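Long-range contacts in N-acetylmuramoyl-L-alanine amidase AmiD (Escherichia coli, PDB 3D2Y), which hydrolyses, with one bound zinc ion, the amide link between N-acetylmuramoyl residues and L-amino acids in certain cell-wall glycopeptides: residues P27-L32 and A139-K144; S88-A93 and P145-A150; P60-R65 and P121-Q126; D39-S44 and E104-G109. One frame throughout, in Å; residues are numbered along the deposited sequence.

Interaction 1 of 4, residues P27-L32 and A139-K144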
loop_
_atom_site.group_PDB
_atom_site.type_symbol
_atom_site.label_atom_id
_atom_site.label_comp_id
_atom_site.label_asym_id
_atom_site.label_seq_id
_atom_site.Cartn_x
_atom_site.Cartn_y
_atom_site.Cartn_z
ATOM N N PRO A 27 13.201 11.369 -6.858
ATOM C CA PRO A 27 12.402 10.423 -7.650
ATOM C C PRO A 27 10.982 10.885 -7.964
ATOM O O PRO A 27 10.307 11.575 -7.152
ATOM C CB PRO A 27 12.325 9.140 -6.779
ATOM C CG PRO A 27 13.436 9.235 -5.796
ATOM C CD PRO A 27 13.825 10.738 -5.670
ATOM N N ARG A 28 10.489 10.439 -9.116
ATOM C CA ARG A 28 9.069 10.590 -9.374
ATOM C C ARG A 28 8.248 9.489 -8.663
ATOM O O ARG A 28 7.032 9.633 -8.481
ATOM C CB ARG A 28 8.803 10.570 -10.867
ATOM C CG ARG A 28 9.531 11.660 -11.668
ATOM C CD ARG A 28 9.208 11.514 -13.181
ATOM N NE ARG A 28 9.981 12.529 -13.916
ATOM C CZ ARG A 28 9.613 13.808 -14.034
ATOM N NH1 ARG A 28 10.423 14.605 -14.703
ATOM N NH2 ARG A 28 8.434 14.292 -13.527
ATOM N N ILE A 29 8.922 8.383 -8.299
ATOM C CA ILE A 29 8.263 7.278 -7.616
ATOM C C ILE A 29 8.357 7.497 -6.086
ATOM O O ILE A 29 9.440 7.672 -5.549
ATOM C CB ILE A 29 8.856 5.898 -8.061
ATOM C CG1 ILE A 29 8.624 5.660 -9.552
ATOM C CG2 ILE A 29 8.292 4.744 -7.175
ATOM C CD1 ILE A 29 9.599 4.686 -10.232
ATOM N N LYS A 30 7.221 7.500 -5.400
ATOM C CA LYS A 30 7.167 7.772 -3.974
ATOM C C LYS A 30 6.373 6.710 -3.209
ATOM O O LYS A 30 6.448 6.666 -1.990
ATOM C CB LYS A 30 6.472 9.114 -3.721
ATOM C CG LYS A 30 7.176 10.337 -4.391
ATOM C CD LYS A 30 6.168 11.270 -5.048
ATOM C CE LYS A 30 6.720 12.266 -5.995
ATOM N NZ LYS A 30 6.732 13.564 -5.240
ATOM N N VAL A 31 5.618 5.869 -3.926
ATOM C CA VAL A 31 4.623 5.000 -3.305
ATOM C C VAL A 31 4.755 3.561 -3.817
ATOM O O VAL A 31 5.019 3.336 -5.018
ATOM C CB VAL A 31 3.165 5.589 -3.471
ATOM C CG1 VAL A 31 2.100 4.632 -2.955
ATOM C CG2 VAL A 31 3.029 6.989 -2.753
ATOM N N LEU A 32 4.672 2.626 -2.885
ATOM C CA LEU A 32 4.617 1.181 -3.223
ATOM C C LEU A 32 3.294 0.622 -2.792
ATOM O O LEU A 32 2.985 0.590 -1.581
ATOM C CB LEU A 32 5.737 0.432 -2.510
ATOM C CG LEU A 32 5.901 -1.053 -2.810
ATOM C CD1 LEU A 32 6.034 -1.256 -4.335
ATOM C CD2 LEU A 32 7.076 -1.725 -2.029
ATOM N N ALA A 139 14.709 1.029 -1.190
ATOM C CA ALA A 139 16.058 1.613 -1.297
ATOM C C ALA A 139 16.257 2.479 -2.527
ATOM O O ALA A 139 16.847 3.588 -2.440
ATOM C CB ALA A 139 17.176 0.500 -1.226
ATOM N N ARG A 140 15.810 1.963 -3.675
ATOM C CA ARG A 140 16.078 2.607 -4.957
ATOM C C ARG A 140 15.534 4.057 -4.997
ATOM O O ARG A 140 16.216 4.971 -5.504
ATOM C CB ARG A 140 15.514 1.746 -6.090
ATOM C CG ARG A 140 15.841 2.263 -7.464
ATOM C CD ARG A 140 16.033 1.151 -8.438
ATOM N NE ARG A 140 14.912 0.226 -8.433
ATOM C CZ ARG A 140 15.005 -1.074 -8.178
ATOM N NH1 ARG A 140 16.185 -1.633 -7.939
ATOM N NH2 ARG A 140 13.909 -1.824 -8.191
ATOM N N TYR A 141 14.337 4.247 -4.421
ATOM C CA TYR A 141 13.558 5.506 -4.515
ATOM C C TYR A 141 13.439 6.252 -3.211
ATOM O O TYR A 141 12.790 7.306 -3.133
ATOM C CB TYR A 141 12.175 5.263 -5.150
ATOM C CG TYR A 141 12.301 4.605 -6.488
ATOM C CD1 TYR A 141 12.892 5.281 -7.567
ATOM C CD2 TYR A 141 11.908 3.278 -6.667
ATOM C CE1 TYR A 141 13.025 4.673 -8.806
ATOM C CE2 TYR A 141 12.052 2.662 -7.896
ATOM C CZ TYR A 141 12.601 3.355 -8.956
ATOM O OH TYR A 141 12.762 2.740 -10.182
ATOM N N HIS A 142 14.083 5.703 -2.185
ATOM C CA HIS A 142 13.969 6.191 -0.808
ATOM C C HIS A 142 12.517 6.337 -0.341
ATOM O O HIS A 142 12.099 7.381 0.180
ATOM C CB HIS A 142 14.710 7.506 -0.647
ATOM C CG HIS A 142 16.185 7.352 -0.501
ATOM N ND1 HIS A 142 17.011 7.047 -1.560
ATOM C CD2 HIS A 142 16.985 7.453 0.587
ATOM C CE1 HIS A 142 18.257 6.971 -1.132
ATOM N NE2 HIS A 142 18.271 7.221 0.166
ATOM N N ILE A 143 11.730 5.299 -0.592
ATOM C CA ILE A 143 10.315 5.319 -0.268
ATOM C C ILE A 143 10.166 5.319 1.247
ATOM O O ILE A 143 10.845 4.550 1.920
ATOM C CB ILE A 143 9.618 4.092 -0.903
ATOM C CG1 ILE A 143 9.632 4.263 -2.420
ATOM C CG2 ILE A 143 8.198 3.930 -0.327
ATOM C CD1 ILE A 143 8.861 3.163 -3.188
ATOM N N LYS A 144 9.360 6.243 1.785
ATOM C CA LYS A 144 9.201 6.405 3.244
ATOM C C LYS A 144 8.264 5.313 3.707
ATOM O O LYS A 144 7.429 4.893 2.904
ATOM C CB LYS A 144 8.576 7.756 3.583
ATOM C CG LYS A 144 9.547 8.901 3.354
ATOM C CD LYS A 144 8.987 10.222 3.810
ATOM C CE LYS A 144 8.041 10.812 2.763
ATOM N NZ LYS A 144 8.089 12.322 2.767
HETATM O O HOH W 1 10.550 8.748 -3.463
HETATM O O HOH W 2 7.905 7.894 -0.049
#
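Pro27 opens the contact by laying its ring against the last turn of helix 124-141. Its CG lies 3.4 Å from the carbonyl O of Tyr141, and its CB approaches the CD1 side of the Tyr141 ring. Ile29 comes next and makes the largest contribution of this segment. Its CG1 is anti to the carbonyl carbon (chi1 -63°), and this sends CD1 over one face of the Tyr141 ring in a CH-pi contact. Ile29 CD1 is 3.9 Å from the centroid of the Tyr141 ring and leans toward the phenol end, 3.5 Å from Tyr141 CZ. CG of Arg140 covers the opposite face, so the ring is sandwiched. The phenol OH bonds outside the two segments, to Glu78, which also forms a salt bridge with Arg140.

A water joins the backbone of Ile29 to that of Tyr141. That water donates to Ile29 O at 2.6 Å and to Tyr141 O at 2.7 Å. Lys30 turns its side chain away and takes part through its carbonyl. Lys30 O lies 3.6 Å from Ile143 CG2, and a second water links it to Lys144 N. Val31 sends its side chain the other way. Leu32 points toward Ile143, with its CB 4.2 Å from Ile143 CD1, and also touches Ala134 of the helix.

His142 has positive phi as the chain leaves the helix. Ile143 follows it and packs beside the start of strand 31-36, and on Ile137 and Ile138 of the helix as well. This is helix-on-sheet packing of the mixed alpha/beta fold of the amidase 2 and PGRP family, here where a central strand begins.

Interaction 2 of 4, residues S88-A93 and P145-A150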
loop_
_atom_site.group_PDB
_atom_site.type_symbol
_atom_site.label_atom_id
_atom_site.label_comp_id
_atom_site.label_asym_id
_atom_site.label_seq_id
_atom_site.Cartn_x
_atom_site.Cartn_y
_atom_site.Cartn_z
ATOM N N SER A 88 -7.813 7.121 -7.085
ATOM C CA SER A 88 -7.052 6.868 -5.874
ATOM C C SER A 88 -6.592 8.176 -5.242
ATOM O O SER A 88 -6.552 9.219 -5.909
ATOM C CB SER A 88 -5.820 5.975 -6.174
ATOM O OG SER A 88 -5.106 6.467 -7.309
ATOM N N ALA A 89 -6.276 8.099 -3.950
ATOM C CA ALA A 89 -5.826 9.238 -3.137
ATOM C C ALA A 89 -4.974 8.753 -1.947
ATOM O O ALA A 89 -5.349 7.805 -1.258
ATOM C CB ALA A 89 -7.040 10.073 -2.656
ATOM N N TRP A 90 -3.804 9.364 -1.761
ATOM C CA TRP A 90 -2.936 9.072 -0.618
ATOM C C TRP A 90 -2.103 10.301 -0.232
ATOM O O TRP A 90 -1.316 10.826 -1.047
ATOM C CB TRP A 90 -2.009 7.867 -0.909
ATOM C CG TRP A 90 -1.308 7.419 0.315
ATOM C CD1 TRP A 90 0.053 7.456 0.549
ATOM C CD2 TRP A 90 -1.912 6.896 1.509
ATOM N NE1 TRP A 90 0.326 6.961 1.815
ATOM C CE2 TRP A 90 -0.858 6.633 2.432
ATOM C CE3 TRP A 90 -3.243 6.630 1.899
ATOM C CZ2 TRP A 90 -1.098 6.120 3.715
ATOM C CZ3 TRP A 90 -3.485 6.130 3.194
ATOM C CH2 TRP A 90 -2.415 5.890 4.082
ATOM N N ARG A 91 -2.309 10.756 1.007
ATOM C CA ARG A 91 -1.474 11.795 1.622
ATOM C C ARG A 91 -1.391 13.075 0.794
ATOM O O ARG A 91 -0.315 13.679 0.657
ATOM C CB ARG A 91 -0.075 11.213 1.923
ATOM C CG ARG A 91 -0.119 10.343 3.144
ATOM C CD ARG A 91 1.201 9.709 3.502
ATOM N NE ARG A 91 2.181 10.550 4.195
ATOM C CZ ARG A 91 2.258 10.738 5.522
ATOM N NH1 ARG A 91 1.376 10.207 6.365
ATOM N NH2 ARG A 91 3.229 11.501 6.021
ATOM N N GLY A 92 -2.514 13.484 0.216
ATOM C CA GLY A 92 -2.505 14.715 -0.582
ATOM C C GLY A 92 -2.472 14.464 -2.098
ATOM O O GLY A 92 -2.878 15.332 -2.865
ATOM N N ALA A 93 -1.996 13.286 -2.530
ATOM C CA ALA A 93 -1.827 12.989 -3.983
ATOM C C ALA A 93 -3.072 12.311 -4.527
ATOM O O ALA A 93 -3.810 11.759 -3.767
ATOM C CB ALA A 93 -0.602 12.073 -4.219
ATOM N N PRO A 145 8.427 4.823 4.975
ATOM C CA PRO A 145 7.632 3.685 5.420
ATOM C C PRO A 145 6.102 3.875 5.224
ATOM O O PRO A 145 5.413 2.940 4.814
ATOM C CB PRO A 145 8.013 3.539 6.896
ATOM C CG PRO A 145 9.390 4.136 7.008
ATOM C CD PRO A 145 9.360 5.288 6.023
ATOM N N GLU A 146 5.579 5.050 5.553
ATOM C CA GLU A 146 4.117 5.300 5.450
ATOM C C GLU A 146 3.580 5.245 4.004
ATOM O O GLU A 146 2.374 5.191 3.784
ATOM C CB GLU A 146 3.707 6.613 6.138
ATOM C CG GLU A 146 4.177 7.841 5.417
ATOM C CD GLU A 146 5.584 8.311 5.801
ATOM O OE1 GLU A 146 6.391 7.571 6.397
ATOM O OE2 GLU A 146 5.901 9.461 5.458
ATOM N N ASN A 147 4.485 5.219 3.032
ATOM C CA ASN A 147 4.080 5.155 1.634
ATOM C C ASN A 147 4.186 3.743 1.037
ATOM O O ASN A 147 4.128 3.550 -0.179
ATOM C CB ASN A 147 4.847 6.237 0.853
ATOM C CG ASN A 147 4.406 7.636 1.255
ATOM O OD1 ASN A 147 3.243 7.858 1.526
ATOM N ND2 ASN A 147 5.338 8.574 1.304
ATOM N N VAL A 148 4.305 2.741 1.908
ATOM C CA VAL A 148 4.060 1.350 1.495
ATOM C C VAL A 148 2.606 1.015 1.907
ATOM O O VAL A 148 2.296 0.947 3.089
ATOM C CB VAL A 148 5.066 0.365 2.191
ATOM C CG1 VAL A 148 4.885 -1.022 1.607
ATOM C CG2 VAL A 148 6.505 0.876 2.025
ATOM N N VAL A 149 1.708 0.865 0.942
ATOM C CA VAL A 149 0.275 0.916 1.261
ATOM C C VAL A 149 -0.449 -0.213 0.597
ATOM O O VAL A 149 0.059 -0.856 -0.364
ATOM C CB VAL A 149 -0.394 2.250 0.787
ATOM C CG1 VAL A 149 0.154 3.469 1.598
ATOM C CG2 VAL A 149 -0.192 2.448 -0.779
ATOM N N ALA A 150 -1.630 -0.453 1.137
ATOM C CA ALA A 150 -2.616 -1.317 0.530
ATOM C C ALA A 150 -3.349 -0.544 -0.543
ATOM O O ALA A 150 -3.556 0.653 -0.440
ATOM C CB ALA A 150 -3.647 -1.759 1.607
#
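Trp90 overlaps Val149 with its indole face: Val149 CG1 sits 3.7 Å from the centroid of the five-membered ring, 27° off the normal. It is a CH-pi contact made tip to tip, with CG1 closest to Trp90 CE2. The contact joins a type I' beta turn, Trp90 to Ala93, to edge strand 148-150 of the mixed amidase sheet and the 3-10 turn before it. Trp90 CG is anti to the backbone N (chi1 -170°), which carries the indole across to the strand. Arg91 CG covers the opposite face.

At the indole edge, NE1 is shared between two acceptors. Trp90 NE1 makes weak, bent hydrogen bonds to Asn147 OD1 at 3.1 Å and Glu146 O at 3.3 Å. The Asn147 amide stands nearly upright to the ring, 83° between planes.

Arg91 crosses Glu146 at about a right angle, and Glu146 lies over the guanidinium face. The guanidinium also bonds to Tyr210 O, Gly259 O and the Asp261 carboxylate, which tie the turn to the C-terminal part of the chain. Glu146 CG lies over the guanidinium centre, and the salt bridge from Arg91 NH2 to Glu146 OE2 is 3.4 Å long, with no N-H aimed at the oxygen.

Interaction 3 of 4, residues P60-R65 and P121-Q126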
loop_
_atom_site.group_PDB
_atom_site.type_symbol
_atom_site.label_atom_id
_atom_site.label_comp_id
_atom_site.label_asym_id
_atom_site.label_seq_id
_atom_site.Cartn_x
_atom_site.Cartn_y
_atom_site.Cartn_z
ATOM N N PRO A 60 3.919 -15.104 -7.848
ATOM C CA PRO A 60 3.053 -16.283 -7.662
ATOM C C PRO A 60 2.821 -16.585 -6.162
ATOM O O PRO A 60 3.574 -16.140 -5.306
ATOM C CB PRO A 60 3.861 -17.424 -8.321
ATOM C CG PRO A 60 4.841 -16.798 -9.186
ATOM C CD PRO A 60 5.174 -15.469 -8.526
ATOM N N ALA A 61 1.826 -17.394 -5.872
ATOM C CA ALA A 61 1.545 -17.827 -4.499
ATOM C C ALA A 61 2.730 -18.569 -3.903
ATOM O O ALA A 61 3.026 -18.408 -2.728
ATOM C CB ALA A 61 0.329 -18.735 -4.481
ATOM N N VAL A 62 3.346 -19.443 -4.702
ATOM C CA VAL A 62 4.577 -20.111 -4.320
ATOM C C VAL A 62 5.453 -19.968 -5.554
ATOM O O VAL A 62 5.328 -20.747 -6.505
ATOM C CB VAL A 62 4.356 -21.578 -3.883
ATOM C CG1 VAL A 62 5.724 -22.215 -3.452
ATOM C CG2 VAL A 62 3.313 -21.610 -2.707
ATOM N N PRO A 63 6.336 -18.956 -5.560
ATOM C CA PRO A 63 7.204 -18.733 -6.706
ATOM C C PRO A 63 8.132 -19.928 -6.934
ATOM O O PRO A 63 8.612 -20.541 -5.954
ATOM C CB PRO A 63 8.016 -17.486 -6.308
ATOM C CG PRO A 63 7.198 -16.817 -5.236
ATOM C CD PRO A 63 6.566 -17.965 -4.494
ATOM N N PRO A 64 8.297 -20.323 -8.213
ATOM C CA PRO A 64 9.229 -21.375 -8.610
ATOM C C PRO A 64 10.619 -20.830 -8.293
ATOM O O PRO A 64 10.827 -19.605 -8.330
ATOM C CB PRO A 64 9.027 -21.454 -10.112
ATOM C CG PRO A 64 8.467 -20.089 -10.500
ATOM C CD PRO A 64 7.605 -19.714 -9.367
ATOM N N ARG A 65 11.554 -21.724 -8.010
ATOM C CA ARG A 65 12.929 -21.320 -7.706
ATOM C C ARG A 65 13.974 -21.815 -8.724
ATOM O O ARG A 65 13.944 -22.960 -9.177
ATOM C CB ARG A 65 13.291 -21.679 -6.263
ATOM C CG ARG A 65 12.166 -21.331 -5.295
ATOM C CD ARG A 65 12.522 -21.643 -3.882
ATOM N NE ARG A 65 13.306 -20.558 -3.332
ATOM C CZ ARG A 65 13.813 -20.541 -2.106
ATOM N NH1 ARG A 65 13.604 -21.562 -1.272
ATOM N NH2 ARG A 65 14.534 -19.492 -1.720
ATOM N N PRO A 121 -5.296 -16.924 3.521
ATOM C CA PRO A 121 -3.965 -16.667 4.075
ATOM C C PRO A 121 -2.895 -16.521 2.986
ATOM O O PRO A 121 -3.003 -17.121 1.920
ATOM C CB PRO A 121 -3.710 -17.928 4.931
ATOM C CG PRO A 121 -5.090 -18.430 5.255
ATOM C CD PRO A 121 -5.846 -18.213 3.988
ATOM N N PHE A 122 -1.863 -15.725 3.252
ATOM C CA PHE A 122 -0.748 -15.624 2.310
ATOM C C PHE A 122 0.315 -16.702 2.546
ATOM O O PHE A 122 0.848 -16.865 3.676
ATOM C CB PHE A 122 -0.137 -14.229 2.393
ATOM C CG PHE A 122 -1.047 -13.138 1.834
ATOM C CD1 PHE A 122 -2.093 -12.626 2.606
ATOM C CD2 PHE A 122 -0.895 -12.692 0.526
ATOM C CE1 PHE A 122 -2.977 -11.621 2.120
ATOM C CE2 PHE A 122 -1.774 -11.717 0.009
ATOM C CZ PHE A 122 -2.824 -11.187 0.829
ATOM N N GLU A 123 0.632 -17.444 1.476
ATOM C CA GLU A 123 1.692 -18.415 1.502
ATOM C C GLU A 123 2.966 -17.786 2.038
ATOM O O GLU A 123 3.393 -16.735 1.581
ATOM C CB GLU A 123 1.922 -19.031 0.109
ATOM C CG GLU A 123 0.657 -19.287 -0.724
ATOM C CD GLU A 123 -0.348 -20.282 -0.122
ATOM O OE1 GLU A 123 -0.036 -20.991 0.879
ATOM O OE2 GLU A 123 -1.470 -20.360 -0.695
ATOM N N PRO A 124 3.546 -18.379 3.097
ATOM C CA PRO A 124 4.827 -17.807 3.529
ATOM C C PRO A 124 5.933 -17.719 2.427
ATOM O O PRO A 124 6.758 -16.802 2.478
ATOM C CB PRO A 124 5.274 -18.711 4.694
ATOM C CG PRO A 124 4.178 -19.772 4.869
ATOM C CD PRO A 124 3.016 -19.427 3.993
ATOM N N ALA A 125 5.943 -18.628 1.442
ATOM C CA ALA A 125 6.953 -18.577 0.350
ATOM C C ALA A 125 6.820 -17.231 -0.422
ATOM O O ALA A 125 7.815 -16.585 -0.796
ATOM C CB ALA A 125 6.781 -19.690 -0.570
ATOM N N GLN A 126 5.577 -16.824 -0.644
ATOM C CA GLN A 126 5.273 -15.558 -1.331
ATOM C C GLN A 126 5.786 -14.358 -0.559
ATOM O O GLN A 126 6.436 -13.475 -1.131
ATOM C CB GLN A 126 3.768 -15.440 -1.556
ATOM C CG GLN A 126 3.298 -14.162 -2.285
ATOM C CD GLN A 126 1.830 -14.215 -2.635
ATOM O OE1 GLN A 126 0.946 -14.138 -1.752
ATOM N NE2 GLN A 126 1.549 -14.378 -3.928
#
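The backbone of 60-65 runs past the first turn of helix 124-141, with Ala61 CA 5.4 Å from Gln126 CA and Val62 CA 5.5 Å from Ala125 CA. The contact sets the loop after sheet strand 57-59 against the start of the long helix that packs on the sheet of this amidase fold. Glu123 holds the N-cap position.

Ala61 comes close through its carbonyl. Ala61 O faces the aliphatic parts of two side chains, with Glu123 CB at 3.1 Å and Gln126 CB at 3.3 Å. Glu123 bends at chi2 (-62°), and its CG also lies alongside Ala61 CB. Val62 straddles the helix start with its two methyls. Val62 CG1 reaches Ala125 CB at 4.0 Å, while CG2 meets Glu123 CG, the two side chains crossing at about a right angle. Pro63 adds its CD, which rests near Ala125 and the backbone N of Gln126.

Gln126 is buried and extends across to the loop. Its CG is anti to the backbone N (chi1 -179°), and the chain stays extended beyond it. The amide nitrogen is shared among three carbonyls. Its main partner is Glu106 O, just after strand 100-105, and Val59 O accepts weakly. The bond across this contact is also weak: Gln126 NE2 to Pro60 O, 3.0 Å, bent to 132° at the hydrogen.

Interaction 4 of 4, residues D39-S44 and E104-G109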
loop_
_atom_site.group_PDB
_atom_site.type_symbol
_atom_site.label_atom_id
_atom_site.label_comp_id
_atom_site.label_asym_id
_atom_site.label_seq_id
_atom_site.Cartn_x
_atom_site.Cartn_y
_atom_site.Cartn_z
ATOM N N ASP A 39 -7.268 -14.343 -8.301
ATOM C CA ASP A 39 -7.308 -15.241 -9.462
ATOM C C ASP A 39 -5.967 -15.998 -9.531
ATOM O O ASP A 39 -4.988 -15.606 -8.871
ATOM C CB ASP A 39 -7.559 -14.433 -10.754
ATOM C CG ASP A 39 -8.283 -15.236 -11.852
ATOM O OD1 ASP A 39 -8.514 -16.460 -11.692
ATOM O OD2 ASP A 39 -8.602 -14.618 -12.904
ATOM N N ASP A 40 -5.936 -17.072 -10.320
ATOM C CA ASP A 40 -4.790 -17.977 -10.420
ATOM C C ASP A 40 -3.692 -17.351 -11.243
ATOM O O ASP A 40 -3.914 -16.352 -11.900
ATOM C CB ASP A 40 -5.224 -19.299 -11.065
ATOM C CG ASP A 40 -5.709 -19.112 -12.483
ATOM O OD1 ASP A 40 -4.860 -19.021 -13.385
ATOM O OD2 ASP A 40 -6.927 -19.063 -12.710
ATOM N N PHE A 41 -2.501 -17.958 -11.250
ATOM C CA PHE A 41 -1.387 -17.269 -11.891
ATOM C C PHE A 41 -1.594 -16.965 -13.379
ATOM O O PHE A 41 -1.426 -15.811 -13.833
ATOM C CB PHE A 41 -0.082 -18.072 -11.723
ATOM C CG PHE A 41 1.111 -17.334 -12.257
ATOM C CD1 PHE A 41 1.660 -16.281 -11.534
ATOM C CD2 PHE A 41 1.638 -17.644 -13.489
ATOM C CE1 PHE A 41 2.766 -15.579 -12.022
ATOM C CE2 PHE A 41 2.728 -16.933 -13.980
ATOM C CZ PHE A 41 3.278 -15.898 -13.232
ATOM N N ASP A 42 -1.898 -18.011 -14.154
ATOM C CA ASP A 42 -2.003 -17.848 -15.613
ATOM C C ASP A 42 -3.084 -16.823 -15.940
ATOM O O ASP A 42 -2.858 -15.939 -16.750
ATOM C CB ASP A 42 -2.232 -19.206 -16.316
ATOM C CG ASP A 42 -1.068 -20.168 -16.110
ATOM O OD1 ASP A 42 0.078 -19.706 -15.893
ATOM O OD2 ASP A 42 -1.288 -21.401 -16.144
ATOM N N SER A 43 -4.238 -16.920 -15.271
ATOM C CA SER A 43 -5.331 -15.978 -15.473
ATOM C C SER A 43 -4.938 -14.531 -15.104
ATOM O O SER A 43 -5.275 -13.589 -15.813
ATOM C CB SER A 43 -6.575 -16.430 -14.715
ATOM O OG SER A 43 -6.899 -17.773 -15.051
ATOM N N SER A 44 -4.212 -14.363 -14.007
ATOM C CA SER A 44 -3.801 -12.994 -13.563
ATOM C C SER A 44 -2.799 -12.452 -14.595
ATOM O O SER A 44 -2.832 -11.268 -14.966
ATOM C CB SER A 44 -3.172 -13.014 -12.161
ATOM O OG SER A 44 -4.093 -13.508 -11.203
ATOM N N GLU A 104 1.499 -7.033 -7.545
ATOM C CA GLU A 104 0.355 -7.948 -7.442
ATOM C C GLU A 104 0.825 -9.319 -6.925
ATOM O O GLU A 104 1.810 -9.892 -7.422
ATOM C CB GLU A 104 -0.313 -8.110 -8.808
ATOM C CG GLU A 104 -1.143 -6.892 -9.250
ATOM C CD GLU A 104 -2.606 -7.122 -9.040
ATOM O OE1 GLU A 104 -3.045 -8.260 -9.238
ATOM O OE2 GLU A 104 -3.342 -6.185 -8.728
ATOM N N LEU A 105 0.094 -9.804 -5.932
ATOM C CA LEU A 105 0.317 -11.067 -5.220
ATOM C C LEU A 105 -0.807 -12.038 -5.570
ATOM O O LEU A 105 -1.992 -11.759 -5.344
ATOM C CB LEU A 105 0.368 -10.811 -3.719
ATOM C CG LEU A 105 1.301 -9.716 -3.166
ATOM C CD1 LEU A 105 1.228 -9.654 -1.633
ATOM C CD2 LEU A 105 2.727 -10.014 -3.590
ATOM N N GLU A 106 -0.425 -13.174 -6.128
ATOM C CA GLU A 106 -1.410 -14.195 -6.471
ATOM C C GLU A 106 -1.999 -14.688 -5.158
ATOM O O GLU A 106 -1.305 -15.295 -4.345
ATOM C CB GLU A 106 -0.805 -15.355 -7.243
ATOM C CG GLU A 106 -1.836 -16.462 -7.582
ATOM C CD GLU A 106 -1.232 -17.845 -7.917
ATOM O OE1 GLU A 106 -2.015 -18.805 -7.957
ATOM O OE2 GLU A 106 -0.015 -17.966 -8.151
ATOM N N ASN A 107 -3.274 -14.408 -4.958
ATOM C CA ASN A 107 -3.952 -14.796 -3.723
ATOM C C ASN A 107 -5.436 -14.668 -4.036
ATOM O O ASN A 107 -5.813 -13.777 -4.790
ATOM C CB ASN A 107 -3.494 -13.869 -2.568
ATOM C CG ASN A 107 -4.335 -14.056 -1.294
ATOM O OD1 ASN A 107 -5.443 -13.492 -1.173
ATOM N ND2 ASN A 107 -3.828 -14.868 -0.345
ATOM N N ARG A 108 -6.265 -15.549 -3.477
ATOM C CA ARG A 108 -7.687 -15.620 -3.835
ATOM C C ARG A 108 -8.564 -14.446 -3.358
ATOM O O ARG A 108 -9.703 -14.272 -3.847
ATOM C CB ARG A 108 -8.274 -16.964 -3.360
ATOM C CG ARG A 108 -9.792 -17.043 -3.331
ATOM C CD ARG A 108 -10.279 -18.176 -2.371
ATOM N NE ARG A 108 -9.166 -19.068 -2.053
ATOM C CZ ARG A 108 -8.776 -19.436 -0.833
ATOM N NH1 ARG A 108 -9.439 -19.070 0.254
ATOM N NH2 ARG A 108 -7.713 -20.223 -0.721
ATOM N N GLY A 109 -8.036 -13.646 -2.428
ATOM C CA GLY A 109 -8.834 -12.600 -1.761
ATOM C C GLY A 109 -9.924 -13.166 -0.867
ATOM O O GLY A 109 -9.705 -14.180 -0.162
HETATM O O HOH W 3 -2.033 -20.467 -10.325
#
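A water bridges the two segments at a helix start: it accepts from Phe41 N at 2.7 Å and donates to Glu106 OE1 at 2.9 Å. Glu106 does most of the touching. Its CG is anti to the backbone N (chi1 179°) and the chain is extended, so the carboxylate reaches the first turn of helix 41-48. On the way, Glu106 CG passes 3.5 Å from Asp39 O. At the tip, Glu106 OE2 lies 3.6 Å from Phe41 CB, with carboxylate and ring planes 50° apart. OE2 also accepts from Ala61 N, which helps fix the carboxylate. The Phe41 ring leads away and meets Trp73 edge-to-face.

Asp40 is the N-cap of the helix. Asp40 OD1 takes Ser43 N at 2.9 Å in a nearly straight bond (171°). The helix thus begins beside the end of strand 100-105, a central strand of the amidase sheet. That strand carries Glu104, the proton acceptor of the active site. Beyond it, Asn107 OD1 accepts from Gly109 N at 2.9 Å in an Asx turn. Asn107 ND2 bonds to Ala120 O, and its side chain packs on the substrate-binding Tyr36.

Along the chain the first segments come in the order 1, 4, 3, 2, and the second segments in the order 4, 3, 1, 2. Interactions 3 and 4 are both nested inside the loop closed by interaction 1. Interactions 1 and 2 have centres about 12 Å apart and join through the pairing of neighbouring strands 31-36 and 148-150. Interactions 3 and 4, with centres about 11 Å apart, meet at Glu106. The two pairs lie well apart, with centres about 23 to 25 Å from each other. Helix 124-141 spans them, its start in interaction 3 and its last turn in interaction 1. Strands 31-36 and 100-105, neighbours in the sheet, carry the zinc ligand His35 and the proton acceptor Glu104.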